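Local coordinates for protein glypican-1 (PDB 4YWT) that forms the core of a GPI-anchored cell-surface proteoglycan that binds alpha-4(V) collagen through its heparan sulfate chains and participates in Schwann cell myelination, at residues R89-V94 / Q389-S394; F216-S221 / D301-T306; F222-G227 / K460-R465; N291-M296 / A383-V388. The protein carries 3 engineered substitutions. All coordinates share one frame; numbering follows the deposited sequence.

The four contacts show how an elongated, mainly helical protein is tied together by segments distant in sequence. Along the chain the segments run 89-94, 216-221, 222-227, 291-296, 301-306, 383-388, 389-394 and 460-465, so contact 3 interleaves with contacts 1 and 2 and encloses contact 4. Contacts 2 and 3 use consecutive turns of helix 204-236, with centres 14 Å apart. Contacts 1 and 4, centres 13 Å apart, share a calcium ion at the junction of helices 373-387 and 391-404. Contacts 3 and 4 touch directly, whereas contacts 1 and 2 lie farthest apart, 28 Å between centres. Together they bind long helices from the beginning, middle and end of the modelled chain into one bundle.

Contact 1 of 4, residues R89-V94 / Q389-S394. With CA (calcium ion), chain F.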
# COMPACT_ATOMS: atom_id res chain seq x y z
N ARG A 89 -8.95 -13.76 4.04
CA ARG A 89 -8.98 -12.57 4.88
C ARG A 89 -7.78 -12.52 5.83
O ARG A 89 -7.40 -11.45 6.29
CB ARG A 89 -10.28 -12.50 5.68
CG ARG A 89 -10.64 -11.07 6.08
CD ARG A 89 -11.76 -11.01 7.10
NE ARG A 89 -12.64 -12.17 7.03
CZ ARG A 89 -13.91 -12.13 6.63
NH1 ARG A 89 -14.45 -10.98 6.27
NH2 ARG A 89 -14.63 -13.24 6.60
N ASP A 90 -7.19 -13.68 6.12
CA ASP A 90 -5.96 -13.71 6.90
C ASP A 90 -4.81 -13.08 6.11
O ASP A 90 -4.11 -12.18 6.61
CB ASP A 90 -5.60 -15.14 7.31
CG ASP A 90 -6.28 -15.57 8.59
OD1 ASP A 90 -7.27 -14.92 8.99
OD2 ASP A 90 -5.81 -16.54 9.22
N SER A 91 -4.61 -13.55 4.88
CA SER A 91 -3.57 -12.99 4.02
C SER A 91 -3.76 -11.48 3.84
O SER A 91 -2.82 -10.67 4.01
CB SER A 91 -3.57 -13.70 2.66
OG SER A 91 -2.32 -13.56 2.01
N SER A 92 -5.00 -11.11 3.53
CA SER A 92 -5.38 -9.70 3.41
C SER A 92 -5.02 -8.93 4.67
O SER A 92 -4.52 -7.81 4.60
CB SER A 92 -6.87 -9.56 3.12
OG SER A 92 -7.25 -8.20 3.11
N ARG A 93 -5.28 -9.53 5.83
CA ARG A 93 -4.99 -8.88 7.11
C ARG A 93 -3.49 -8.64 7.28
O ARG A 93 -3.08 -7.59 7.77
CB ARG A 93 -5.53 -9.72 8.27
CG ARG A 93 -6.80 -9.17 8.87
CD ARG A 93 -7.51 -10.19 9.74
NE ARG A 93 -8.80 -9.69 10.21
CZ ARG A 93 -9.70 -10.42 10.86
NH1 ARG A 93 -9.45 -11.70 11.12
NH2 ARG A 93 -10.84 -9.88 11.25
N VAL A 94 -2.69 -9.62 6.88
CA VAL A 94 -1.24 -9.45 6.89
C VAL A 94 -0.82 -8.24 6.04
O VAL A 94 -0.13 -7.32 6.52
CB VAL A 94 -0.51 -10.71 6.39
CG1 VAL A 94 0.97 -10.43 6.16
CG2 VAL A 94 -0.69 -11.85 7.38
N GLN A 389 4.04 -6.63 -4.81
CA GLN A 389 3.52 -6.14 -6.09
C GLN A 389 2.82 -7.26 -6.85
O GLN A 389 2.00 -6.99 -7.73
CB GLN A 389 4.65 -5.54 -6.94
CG GLN A 389 5.83 -6.47 -7.15
CD GLN A 389 6.92 -5.84 -7.99
OE1 GLN A 389 6.73 -4.79 -8.60
NE2 GLN A 389 8.09 -6.48 -8.02
N ASP A 390 3.13 -8.50 -6.49
CA ASP A 390 2.57 -9.66 -7.17
C ASP A 390 1.35 -10.22 -6.45
O ASP A 390 0.82 -11.26 -6.84
CB ASP A 390 3.63 -10.77 -7.31
CG ASP A 390 4.20 -11.21 -5.96
OD1 ASP A 390 3.68 -10.81 -4.90
OD2 ASP A 390 5.19 -11.98 -5.96
N PHE A 391 0.92 -9.53 -5.40
CA PHE A 391 -0.07 -10.04 -4.45
C PHE A 391 -1.32 -10.65 -5.10
O PHE A 391 -1.63 -11.84 -4.91
CB PHE A 391 -0.49 -8.91 -3.51
CG PHE A 391 -1.39 -9.35 -2.39
CD1 PHE A 391 -0.90 -10.12 -1.35
CD2 PHE A 391 -2.73 -9.00 -2.38
CE1 PHE A 391 -1.72 -10.53 -0.32
CE2 PHE A 391 -3.56 -9.41 -1.35
CZ PHE A 391 -3.05 -10.17 -0.32
N TRP A 392 -2.00 -9.83 -5.90
CA TRP A 392 -3.32 -10.16 -6.43
C TRP A 392 -3.32 -11.35 -7.38
O TRP A 392 -4.37 -11.96 -7.60
CB TRP A 392 -3.90 -8.93 -7.13
CG TRP A 392 -3.98 -7.76 -6.21
CD1 TRP A 392 -3.24 -6.61 -6.26
CD2 TRP A 392 -4.84 -7.63 -5.07
NE1 TRP A 392 -3.59 -5.78 -5.23
CE2 TRP A 392 -4.57 -6.38 -4.48
CE3 TRP A 392 -5.81 -8.45 -4.49
CZ2 TRP A 392 -5.24 -5.93 -3.34
CZ3 TRP A 392 -6.47 -8.01 -3.36
CH2 TRP A 392 -6.18 -6.75 -2.80
N ILE A 393 -2.16 -11.69 -7.93
CA ILE A 393 -2.06 -12.86 -8.79
C ILE A 393 -1.30 -13.98 -8.10
O ILE A 393 -1.34 -15.13 -8.54
CB ILE A 393 -1.37 -12.54 -10.12
CG1 ILE A 393 0.10 -12.23 -9.90
CG2 ILE A 393 -2.08 -11.39 -10.83
CD1 ILE A 393 0.92 -12.28 -11.15
N SER A 394 -0.61 -13.66 -7.01
CA SER A 394 0.12 -14.67 -6.26
C SER A 394 -0.79 -15.33 -5.24
O SER A 394 -0.43 -16.35 -4.65
CB SER A 394 1.34 -14.06 -5.56
OG SER A 394 0.94 -13.30 -4.43
CA CA F . 5.54 -11.56 -3.66
O HOH W 1 4.21 -13.46 -3.07
O HOH W 2 3.51 -11.58 -2.40
O HOH W 3 6.96 -10.20 -5.02
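F391 reaches across to the turn that carries S91 and S92, and it meets the two serines in different ways. Its ring CE1 lies 3.9 Å from S91 OG, which approaches obliquely. The backbone of S92 instead comes to the ring's edge, near its plane, with S92 N 4.4 Å from F391 CZ. The phenyl is sent outward because its CG stands anti to the backbone N (chi1 -173°); no hydrogen bond joins the two segments, and only 84 Å² is buried between them. The ring also meets its neighbour in sequence: F391 CD2 sits 3.6 Å above the plane of the W392 indole, over its centre, edge of one group against face of the other. Here the long helix 70-129 of the glypican core meets the first turn of helix 391-404, and helix 204-236 packs against both, with V233 touching S92 as well as W392. The indole of W392 further meets W289 edge-to-face. Just ahead of F391, D390 turns its carboxylate to the calcium ion and grips it with both oxygens, OD1 and OD2 each 2.4 Å from the metal. Its backbone faces a different task, since D390 O accepts two bonds that open the helix, from S394 N at 2.8 Å and from I393 N at 3.2 Å.

Contact 2 of 4, residues F216-S221 / D301-T306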
# COMPACT_ATOMS: atom_id res chain seq x y z
N PHE A 216 8.42 17.99 -0.46
CA PHE A 216 7.18 17.96 0.33
C PHE A 216 6.02 17.31 -0.44
O PHE A 216 5.25 16.53 0.13
CB PHE A 216 6.81 19.36 0.80
CG PHE A 216 7.50 19.77 2.07
CD1 PHE A 216 7.00 19.39 3.30
CD2 PHE A 216 8.67 20.52 2.03
CE1 PHE A 216 7.64 19.75 4.47
CE2 PHE A 216 9.31 20.89 3.19
CZ PHE A 216 8.80 20.51 4.42
N VAL A 217 5.91 17.61 -1.73
CA VAL A 217 4.88 16.98 -2.55
C VAL A 217 5.25 15.51 -2.76
O VAL A 217 4.37 14.65 -2.85
CB VAL A 217 4.67 17.69 -3.91
CG1 VAL A 217 5.87 17.52 -4.83
CG2 VAL A 217 3.40 17.19 -4.58
N ALA A 218 6.55 15.21 -2.82
CA ALA A 218 6.99 13.82 -2.89
C ALA A 218 6.50 13.04 -1.67
O ALA A 218 5.83 12.01 -1.80
CB ALA A 218 8.50 13.74 -3.00
N ALA A 219 6.83 13.55 -0.49
CA ALA A 219 6.44 12.93 0.78
C ALA A 219 4.93 12.76 0.88
O ALA A 219 4.43 11.66 1.20
CB ALA A 219 6.95 13.77 1.94
N ARG A 220 4.20 13.84 0.62
CA ARG A 220 2.75 13.83 0.69
C ARG A 220 2.14 12.79 -0.24
O ARG A 220 1.25 12.04 0.14
CB ARG A 220 2.18 15.21 0.36
CG ARG A 220 0.67 15.30 0.55
CD ARG A 220 0.03 16.14 -0.54
NE ARG A 220 0.46 17.53 -0.48
CZ ARG A 220 0.45 18.36 -1.52
NH1 ARG A 220 0.04 17.93 -2.71
NH2 ARG A 220 0.86 19.61 -1.38
N SER A 221 2.64 12.75 -1.48
CA SER A 221 2.12 11.81 -2.47
C SER A 221 2.42 10.37 -2.08
O SER A 221 1.60 9.48 -2.30
CB SER A 221 2.70 12.12 -3.85
OG SER A 221 2.36 13.44 -4.26
N ASP A 301 12.71 8.67 -4.53
CA ASP A 301 13.96 9.28 -4.97
C ASP A 301 13.92 10.79 -4.80
O ASP A 301 14.95 11.42 -4.55
CB ASP A 301 14.24 8.93 -6.44
CG ASP A 301 14.61 7.47 -6.63
OD1 ASP A 301 15.09 6.84 -5.66
OD2 ASP A 301 14.43 6.95 -7.75
N LYS A 302 12.73 11.36 -4.91
CA LYS A 302 12.55 12.81 -4.87
C LYS A 302 12.62 13.37 -3.45
O LYS A 302 12.53 14.58 -3.26
CB LYS A 302 11.21 13.20 -5.51
CG LYS A 302 11.13 12.87 -6.99
CD LYS A 302 12.35 13.40 -7.73
CE LYS A 302 12.13 13.39 -9.23
NZ LYS A 302 13.28 14.02 -9.95
N PHE A 303 12.77 12.49 -2.46
CA PHE A 303 12.90 12.93 -1.08
C PHE A 303 14.21 13.69 -0.88
O PHE A 303 14.32 14.52 0.02
CB PHE A 303 12.83 11.73 -0.11
CG PHE A 303 11.48 11.06 -0.06
CD1 PHE A 303 10.39 11.59 -0.75
CD2 PHE A 303 11.30 9.91 0.68
CE1 PHE A 303 9.16 10.97 -0.70
CE2 PHE A 303 10.06 9.28 0.73
CZ PHE A 303 8.99 9.82 0.04
N TRP A 304 15.18 13.40 -1.73
CA TRP A 304 16.47 14.09 -1.70
C TRP A 304 16.77 14.77 -3.03
O TRP A 304 16.12 14.50 -4.04
CB TRP A 304 17.60 13.13 -1.36
CG TRP A 304 17.42 12.38 -0.09
CD1 TRP A 304 17.84 12.74 1.15
CD2 TRP A 304 16.78 11.10 0.06
NE1 TRP A 304 17.50 11.78 2.07
CE2 TRP A 304 16.85 10.76 1.42
CE3 TRP A 304 16.16 10.22 -0.83
CZ2 TRP A 304 16.31 9.58 1.92
CZ3 TRP A 304 15.63 9.04 -0.33
CH2 TRP A 304 15.71 8.73 1.03
N GLY A 305 17.78 15.63 -3.02
CA GLY A 305 18.31 16.21 -4.25
C GLY A 305 19.45 15.37 -4.77
O GLY A 305 19.74 14.30 -4.23
N THR A 306 20.10 15.84 -5.83
CA THR A 306 21.20 15.10 -6.45
C THR A 306 22.58 15.56 -5.97
O THR A 306 23.60 15.02 -6.39
CB THR A 306 21.15 15.22 -7.98
OG1 THR A 306 21.16 16.61 -8.36
CG2 THR A 306 19.89 14.57 -8.53
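With CG anti to its carbonyl carbon (chi1 -68°), F303 brings the rim of its ring against the backbone of A218 and A219, although its CB does not start out in that direction. K302 behaves the other way: its CB faces the helix, 3.7 Å from A218 CB, and a bend at chi2 (-50°) then carries the rest of the chain off, toward Y470, with which the ammonium group makes a cation-pi contact. A218 thus meets two consecutive loop residues, its methyl CB lying 3.6 Å from F303 CD1. Farther round the ring, F303 CE1 approaches the peptide link between the two alanines, 3.5 Å from A218 C at the edge and equally far from A219 N, which comes in obliquely. Small side chains on helix 204-236 let the loop after helix 286-299 lie this close, CA of A218 and CA of K302 being 6.0 Å apart. The helical bundle of the glypican core closes round the same phenyl: F110 of helix 70-129 meets it edge-to-face, while L374 and V378 of helix 373-387 touch it too. At the root of the side chain, F303 CB lies 3.7 Å above the W304 indole, offset toward its rim. The loop backbone is pinned by hydrogen bonds from outside the two segments, R214 NH2 to K302 O and S311 OG with F303 O.

Contact 3 of 4, residues F222-G227 / K460-R465; sequences FVQGLG and KIMTNR
M462 is the residue on which the apolar packing turns, for it spans from its own helix to the backbone at Q224 and G225. Its CG stands anti to the backbone N (chi1 -171°) and comes up against bare main chain, 3.7 Å from G225 CA. The chain then bends at chi2 and chi3 and runs along the opposite helix, placing SD 3.8 Å from Q224 C. The terminal methyl CE reaches 3.8 Å from Q224 CB, and the two side chains cross at about a right angle. Further neighbours enclose the same methionine: M462 CG rests 3.6 Å from L292 CD1, and the methyl is close to S221 O.

The polar ends of Q224 and R465 stay at the margin, without a hydrogen bond between them. Q224 OE1 comes no nearer to R465 than 4.3 Å, at the aliphatic CD. The guanidinium of R465 has one face lying against a residue of its own helix, with I461 CG2 3.9 Å above the plane and offset toward the rim.

Backbone geometry sets the frame: the segment axes pass 10.0 Å apart and run nearly antiparallel, at 167°. Such a pairing, with a glycine on one helix facing a long flexible side chain on the other, joins helix 204-236 to the last modelled helix, 450-471, as an antiparallel helix pair within the elongated helical bundle of the glypican core.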
# COMPACT_ATOMS: atom_id res chain seq x y z
N PHE A 222 3.60 10.15 -1.50
CA PHE A 222 3.96 8.81 -1.05
C PHE A 222 3.02 8.33 0.05
O PHE A 222 2.43 7.24 -0.03
CB PHE A 222 5.41 8.78 -0.57
CG PHE A 222 5.88 7.43 -0.12
CD1 PHE A 222 6.26 6.47 -1.05
CD2 PHE A 222 5.95 7.11 1.23
CE1 PHE A 222 6.69 5.22 -0.64
CE2 PHE A 222 6.39 5.87 1.64
CZ PHE A 222 6.76 4.92 0.71
N VAL A 223 2.86 9.17 1.08
CA VAL A 223 1.97 8.84 2.19
C VAL A 223 0.53 8.59 1.71
O VAL A 223 -0.12 7.60 2.09
CB VAL A 223 1.99 9.96 3.26
CG1 VAL A 223 0.77 9.87 4.17
CG2 VAL A 223 3.28 9.90 4.06
N GLN A 224 0.05 9.49 0.84
CA GLN A 224 -1.26 9.34 0.22
C GLN A 224 -1.40 8.00 -0.50
O GLN A 224 -2.43 7.34 -0.41
CB GLN A 224 -1.51 10.49 -0.77
CG GLN A 224 -2.48 11.55 -0.26
CD GLN A 224 -2.46 12.80 -1.12
OE1 GLN A 224 -1.73 12.88 -2.11
NE2 GLN A 224 -3.27 13.78 -0.74
N GLY A 225 -0.34 7.62 -1.22
CA GLY A 225 -0.31 6.34 -1.91
C GLY A 225 -0.43 5.17 -0.96
O GLY A 225 -1.18 4.22 -1.22
N LEU A 226 0.31 5.22 0.15
CA LEU A 226 0.19 4.17 1.17
C LEU A 226 -1.25 4.07 1.68
O LEU A 226 -1.81 2.97 1.81
CB LEU A 226 1.15 4.43 2.33
CG LEU A 226 2.63 4.22 2.04
CD1 LEU A 226 3.48 4.70 3.20
CD2 LEU A 226 2.91 2.75 1.74
N GLY A 227 -1.85 5.23 1.95
CA GLY A 227 -3.23 5.27 2.40
C GLY A 227 -4.19 4.64 1.40
O GLY A 227 -5.06 3.84 1.78
N LYS A 460 -5.75 4.11 -10.22
CA LYS A 460 -5.47 4.97 -11.37
C LYS A 460 -5.21 6.42 -10.95
O LYS A 460 -4.19 7.02 -11.30
CB LYS A 460 -6.62 4.94 -12.38
CG LYS A 460 -6.80 3.63 -13.12
CD LYS A 460 -7.77 3.83 -14.28
CE LYS A 460 -8.25 2.51 -14.85
NZ LYS A 460 -9.39 2.72 -15.79
N ILE A 461 -6.16 6.97 -10.19
CA ILE A 461 -6.08 8.36 -9.75
C ILE A 461 -4.83 8.64 -8.92
O ILE A 461 -4.09 9.60 -9.20
CB ILE A 461 -7.33 8.74 -8.92
CG1 ILE A 461 -8.58 8.70 -9.81
CG2 ILE A 461 -7.16 10.12 -8.31
CD1 ILE A 461 -9.88 8.75 -9.05
N MET A 462 -4.58 7.81 -7.91
CA MET A 462 -3.41 7.99 -7.06
C MET A 462 -2.13 7.89 -7.88
O MET A 462 -1.19 8.67 -7.68
CB MET A 462 -3.41 6.97 -5.92
CG MET A 462 -2.35 7.23 -4.85
SD MET A 462 -2.57 8.81 -4.00
CE MET A 462 -1.08 9.66 -4.50
N THR A 463 -2.09 6.93 -8.80
CA THR A 463 -0.93 6.74 -9.66
C THR A 463 -0.65 7.99 -10.48
O THR A 463 0.49 8.44 -10.56
CB THR A 463 -1.12 5.55 -10.62
OG1 THR A 463 -1.39 4.37 -9.87
CG2 THR A 463 0.13 5.34 -11.46
N ASN A 464 -1.70 8.54 -11.09
CA ASN A 464 -1.57 9.79 -11.83
C ASN A 464 -1.02 10.91 -10.94
O ASN A 464 -0.09 11.62 -11.33
CB ASN A 464 -2.91 10.21 -12.43
CG ASN A 464 -3.36 9.27 -13.54
OD1 ASN A 464 -2.54 8.68 -14.25
ND2 ASN A 464 -4.68 9.14 -13.70
N ARG A 465 -1.60 11.04 -9.75
CA ARG A 465 -1.11 12.00 -8.76
C ARG A 465 0.39 11.85 -8.51
O ARG A 465 1.11 12.84 -8.41
CB ARG A 465 -1.84 11.86 -7.43
CG ARG A 465 -3.23 12.48 -7.38
CD ARG A 465 -3.61 12.77 -5.93
NE ARG A 465 -4.99 13.21 -5.78
CZ ARG A 465 -5.95 12.46 -5.25
NH1 ARG A 465 -5.68 11.24 -4.81
NH2 ARG A 465 -7.19 12.93 -5.15

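Contact 4 of 4, residues N291-M296 / A383-V388. With CA (calcium ion), chain F.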
# COMPACT_ATOMS: atom_id res chain seq x y z
N ASN A 291 1.23 -0.54 -11.14
CA ASN A 291 1.49 0.84 -11.55
C ASN A 291 1.68 1.75 -10.34
O ASN A 291 2.66 2.51 -10.25
CB ASN A 291 0.35 1.37 -12.43
CG ASN A 291 0.39 0.81 -13.83
OD1 ASN A 291 1.45 0.43 -14.33
ND2 ASN A 291 -0.77 0.76 -14.48
N LEU A 292 0.73 1.68 -9.41
CA LEU A 292 0.78 2.48 -8.21
C LEU A 292 2.05 2.22 -7.42
O LEU A 292 2.76 3.15 -7.06
CB LEU A 292 -0.44 2.22 -7.31
CG LEU A 292 -0.47 3.17 -6.11
CD1 LEU A 292 -0.65 4.60 -6.60
CD2 LEU A 292 -1.56 2.80 -5.12
N LEU A 293 2.34 0.95 -7.16
CA LEU A 293 3.51 0.59 -6.37
C LEU A 293 4.80 1.00 -7.08
O LEU A 293 5.78 1.37 -6.43
CB LEU A 293 3.52 -0.90 -6.06
CG LEU A 293 2.88 -1.30 -4.73
CD1 LEU A 293 1.38 -1.04 -4.74
CD2 LEU A 293 3.17 -2.76 -4.41
N ASP A 294 4.80 0.94 -8.41
CA ASP A 294 5.95 1.40 -9.19
C ASP A 294 6.18 2.89 -9.01
O ASP A 294 7.30 3.33 -8.74
CB ASP A 294 5.76 1.08 -10.67
CG ASP A 294 6.49 -0.19 -11.09
OD1 ASP A 294 6.74 -1.05 -10.22
OD2 ASP A 294 6.80 -0.32 -12.29
N SER A 295 5.11 3.68 -9.15
CA SER A 295 5.24 5.13 -8.99
C SER A 295 5.59 5.50 -7.54
O SER A 295 6.23 6.52 -7.29
CB SER A 295 3.95 5.83 -9.42
OG SER A 295 2.90 5.61 -8.49
N MET A 296 5.19 4.65 -6.60
CA MET A 296 5.47 4.87 -5.19
C MET A 296 6.93 4.56 -4.87
O MET A 296 7.54 5.23 -4.03
CB MET A 296 4.54 4.03 -4.32
CG MET A 296 3.18 4.66 -4.07
SD MET A 296 2.26 3.87 -2.74
CE MET A 296 2.08 2.21 -3.39
N ALA A 383 11.67 -2.58 -0.29
CA ALA A 383 11.70 -4.03 -0.18
C ALA A 383 10.28 -4.59 -0.03
O ALA A 383 9.86 -5.47 -0.79
CB ALA A 383 12.56 -4.46 1.00
N GLN A 384 9.54 -4.06 0.94
CA GLN A 384 8.19 -4.53 1.22
C GLN A 384 7.23 -4.32 0.05
O GLN A 384 6.30 -5.11 -0.15
CB GLN A 384 7.63 -3.83 2.47
CG GLN A 384 8.19 -4.37 3.78
CD GLN A 384 7.71 -5.78 4.10
OE1 GLN A 384 6.87 -6.34 3.40
NE2 GLN A 384 8.26 -6.35 5.17
N LEU A 385 7.44 -3.26 -0.72
CA LEU A 385 6.57 -2.95 -1.85
C LEU A 385 6.90 -3.80 -3.07
O LEU A 385 6.01 -4.23 -3.79
CB LEU A 385 6.64 -1.46 -2.20
CG LEU A 385 5.95 -0.52 -1.21
CD1 LEU A 385 5.89 0.89 -1.75
CD2 LEU A 385 4.55 -1.04 -0.88
N ARG A 386 8.19 -4.03 -3.29
CA ARG A 386 8.61 -4.95 -4.35
C ARG A 386 8.16 -6.36 -4.01
O ARG A 386 7.95 -7.19 -4.90
CB ARG A 386 10.12 -4.91 -4.56
CG ARG A 386 10.64 -3.64 -5.20
CD ARG A 386 12.14 -3.73 -5.46
NE ARG A 386 12.83 -2.48 -5.14
CZ ARG A 386 13.11 -1.53 -6.02
NH1 ARG A 386 12.76 -1.68 -7.29
NH2 ARG A 386 13.74 -0.43 -5.64
N ASP A 387 8.01 -6.64 -2.72
CA ASP A 387 7.63 -7.97 -2.27
C ASP A 387 6.14 -8.28 -2.47
O ASP A 387 5.76 -9.44 -2.65
CB ASP A 387 7.98 -8.15 -0.79
CG ASP A 387 7.72 -9.56 -0.29
OD1 ASP A 387 8.19 -10.51 -0.94
OD2 ASP A 387 7.03 -9.70 0.74
N VAL A 388 5.30 -7.25 -2.45
CA VAL A 388 3.85 -7.46 -2.52
C VAL A 388 3.22 -6.91 -3.81
O VAL A 388 2.00 -6.76 -3.89
CB VAL A 388 3.14 -6.81 -1.32
CG1 VAL A 388 3.65 -7.41 -0.02
CG2 VAL A 388 3.31 -5.30 -1.33
CA CA F . 5.54 -11.56 -3.66
O HOH W 3 6.96 -10.20 -5.02
O HOH W 1 4.21 -13.46 -3.07
O HOH W 2 3.51 -11.58 -2.40
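L293 drives its CD2 methyl against the backbone and side chains of 385-388, where three groups meet it. The closest is a carbonyl, L385 O at 3.3 Å from L293 CD2, a tight approach of methyl to oxygen. Beside it V388 CG2 lies 4.0 Å from the same methyl, the two side chains crossing at about a right angle, and L385 CD2 completes the trio at 4.2 Å. One turn on, M296 CB touches the other branch of L385, its CD1, at 4.3 Å. L385 is therefore held by both methyls: its CB already faces the other helix, and chi1 of -73° sets CG anti to the carbonyl carbon, with CD2 toward L293 and CD1 toward M296.

This is buried helix-to-helix packing in the elongated helical core, between helix 286-299 and helix 373-387. Helix 450-471 abuts the first of these at L292 and S295, and helix 70-129 reaches the second through L95 and M98, which touch V388. Behind the first shell, S295 OG bonds back to L292 O at 2.8 Å, a carbonyl that also accepts from M296 N.

On the second helix the packed residues pass straight into a metal site. D387 O binds the calcium ion at 2.4 Å, and three waters join it, D390 supplying the remaining ligands. One of those waters, water 3, also donates to R386 O. V388 O is in turn fixed by a hydrogen bond from W289 NE1, tying the turn beside the metal to helix 286-299.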